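Local coordinates for protein glutathione s-transferase (Haemonchus contortus, PDB 2WS2) that probably catalyses the conjugation of glutathione to electrophilic substrates, releasing a halide ion from organic halides, as a Nu-class glutathione transferase, at residues V124-R129 with E167-L172. Numbering follows the deposited sequence.
Sequences VFEPAR and EHYPKL
F125 points the edge of its ring at one face of Y169 in an edge-to-face aromatic pair. The ring centroids are 4.7 Å apart and the planes are inclined at 56°. F125 CE2 does the touching, 3.5 Å from Y169 CZ, and it sits toward the rim of the tyrosine ring. The CA–CB bond of F125 points toward 167-172, and CG stands anti to the backbone N (chi1 172°). L172 reaches the same ring at its edge, near the plane, with CD1 3.6 Å from F125 CZ. R129 CB lies over one face of F125, and Y105 and V102 add further packing.

The hydroxyl of Y169 meets two carboxylates of helix 118-143. It hydrogen-bonds E121, and its OH lies 2.7 Å from E126 OE2. The E126 carboxylate is turned 76° from the tyrosine ring.

R129 makes the second polar link. Its chain is bent at chi3. NH1 approaches L172 O at 2.5 Å, too short to be trusted in detail, so the exact geometry of this hydrogen bond is doubtful. K171 O lies over one face of the guanidinium. R129 NE is buried without a partner.

Y169 and L172 are the first and last residues of a type I beta turn. The contact packs the loop before helix 177-186 against helix 118-143, within the all-helical C-terminal domain of the glutathione transferase fold.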
loop_
_atom_site.group_PDB
_atom_site.type_symbol
_atom_site.label_atom_id
_atom_site.label_comp_id
_atom_site.label_asym_id
_atom_site.label_seq_id
_atom_site.Cartn_x
_atom_site.Cartn_y
_atom_site.Cartn_z
ATOM N N VAL A 124 18.144 -13.153 2.024
ATOM C CA VAL A 124 16.960 -12.295 2.073
ATOM C C VAL A 124 17.323 -10.807 1.870
ATOM O O VAL A 124 16.943 -10.203 0.862
ATOM C CB VAL A 124 16.167 -12.488 3.394
ATOM C CG1 VAL A 124 15.173 -11.345 3.611
ATOM C CG2 VAL A 124 15.468 -13.869 3.435
ATOM N N PHE A 125 18.082 -10.253 2.817
ATOM C CA PHE A 125 18.303 -8.807 2.938
ATOM C C PHE A 125 19.134 -8.177 1.834
ATOM O O PHE A 125 18.791 -7.105 1.330
ATOM C CB PHE A 125 18.951 -8.469 4.293
ATOM C CG PHE A 125 19.392 -7.028 4.421
ATOM C CD1 PHE A 125 18.470 -6.024 4.726
ATOM C CD2 PHE A 125 20.736 -6.671 4.219
ATOM C CE1 PHE A 125 18.880 -4.688 4.837
ATOM C CE2 PHE A 125 21.157 -5.333 4.319
ATOM C CZ PHE A 125 20.234 -4.343 4.634
ATOM N N GLU A 126 20.256 -8.798 1.504
ATOM C CA GLU A 126 21.204 -8.153 0.605
ATOM C C GLU A 126 20.732 -8.203 -0.855
ATOM O O GLU A 126 20.798 -7.188 -1.537
ATOM C CB GLU A 126 22.613 -8.708 0.796
ATOM C CG GLU A 126 22.956 -8.867 2.269
ATOM C CD GLU A 126 24.275 -8.278 2.638
ATOM O OE1 GLU A 126 25.300 -9.013 2.584
ATOM O OE2 GLU A 126 24.277 -7.085 3.004
ATOM N N PRO A 127 20.197 -9.356 -1.317
ATOM C CA PRO A 127 19.641 -9.293 -2.658
ATOM C C PRO A 127 18.375 -8.439 -2.707
ATOM O O PRO A 127 17.872 -8.168 -3.803
ATOM C CB PRO A 127 19.333 -10.760 -2.987
ATOM C CG PRO A 127 20.020 -11.559 -1.901
ATOM C CD PRO A 127 20.027 -10.691 -0.733
ATOM N N ALA A 128 17.890 -8.021 -1.535
ATOM C CA ALA A 128 16.740 -7.107 -1.428
ATOM C C ALA A 128 17.213 -5.677 -1.399
ATOM O O ALA A 128 16.537 -4.795 -1.917
ATOM C CB ALA A 128 15.886 -7.407 -0.177
ATOM N N ARG A 129 18.374 -5.453 -0.767
ATOM C CA ARG A 129 18.961 -4.116 -0.669
ATOM C C ARG A 129 19.555 -3.743 -2.038
ATOM O O ARG A 129 19.450 -2.600 -2.479
ATOM C CB ARG A 129 20.048 -4.094 0.432
ATOM C CG ARG A 129 20.686 -2.731 0.684
ATOM C CD ARG A 129 21.839 -2.853 1.667
ATOM N NE ARG A 129 22.977 -3.612 1.124
ATOM C CZ ARG A 129 24.040 -3.040 0.555
ATOM N NH1 ARG A 129 24.097 -1.717 0.467
ATOM N NH2 ARG A 129 25.047 -3.789 0.084
ATOM N N GLU A 167 20.678 2.246 11.560
ATOM C CA GLU A 167 22.165 2.133 11.621
ATOM C C GLU A 167 22.688 1.038 12.549
ATOM O O GLU A 167 23.917 0.972 12.811
ATOM C CB GLU A 167 22.881 3.468 11.889
ATOM C CG GLU A 167 22.607 4.116 13.215
ATOM C CD GLU A 167 21.367 4.976 13.202
ATOM O OE1 GLU A 167 20.252 4.424 13.110
ATOM O OE2 GLU A 167 21.506 6.214 13.283
ATOM N N HIS A 168 21.756 0.212 13.052
ATOM C CA HIS A 168 22.034 -1.178 13.417
ATOM C C HIS A 168 22.741 -1.855 12.241
ATOM O O HIS A 168 23.443 -2.874 12.401
ATOM C CB HIS A 168 20.723 -1.928 13.699
ATOM C CG HIS A 168 19.987 -1.430 14.906
ATOM N ND1 HIS A 168 20.310 -1.822 16.190
ATOM C CD2 HIS A 168 18.946 -0.570 15.025
ATOM C CE1 HIS A 168 19.503 -1.221 17.050
ATOM N NE2 HIS A 168 18.671 -0.446 16.370
ATOM N N TYR A 169 22.527 -1.296 11.047
ATOM C CA TYR A 169 23.256 -1.679 9.847
ATOM C C TYR A 169 24.031 -0.466 9.328
ATOM O O TYR A 169 23.487 0.345 8.549
ATOM C CB TYR A 169 22.296 -2.205 8.784
ATOM C CG TYR A 169 22.896 -3.273 7.924
ATOM C CD1 TYR A 169 22.928 -4.581 8.356
ATOM C CD2 TYR A 169 23.459 -2.970 6.686
ATOM C CE1 TYR A 169 23.488 -5.576 7.579
ATOM C CE2 TYR A 169 24.009 -3.957 5.891
ATOM C CZ TYR A 169 24.030 -5.269 6.348
ATOM O OH TYR A 169 24.582 -6.280 5.581
ATOM N N PRO A 170 25.301 -0.309 9.782
ATOM C CA PRO A 170 26.167 0.814 9.377
ATOM C C PRO A 170 26.485 0.852 7.883
ATOM O O PRO A 170 26.670 1.943 7.333
ATOM C CB PRO A 170 27.476 0.555 10.167
ATOM C CG PRO A 170 27.482 -0.913 10.381
ATOM C CD PRO A 170 26.030 -1.274 10.623
ATOM N N LYS A 171 26.582 -0.328 7.255
ATOM C CA LYS A 171 26.953 -0.469 5.840
ATOM C C LYS A 171 25.716 -0.556 4.918
ATOM O O LYS A 171 25.733 -1.235 3.885
ATOM C CB LYS A 171 27.879 -1.682 5.641
ATOM C CG LYS A 171 27.470 -2.924 6.452
ATOM C CD LYS A 171 28.505 -4.068 6.379
ATOM C CE LYS A 171 27.897 -5.368 6.931
ATOM N NZ LYS A 171 27.677 -5.326 8.406
ATOM N N LEU A 172 24.664 0.147 5.315
ATOM C CA LEU A 172 23.370 0.110 4.621
ATOM C C LEU A 172 23.482 0.601 3.171
ATOM O O LEU A 172 23.265 -0.182 2.247
ATOM C CB LEU A 172 22.309 0.848 5.417
ATOM C CG LEU A 172 20.828 0.700 4.990
ATOM C CD1 LEU A 172 20.325 -0.753 4.942
ATOM C CD2 LEU A 172 20.000 1.503 5.914
#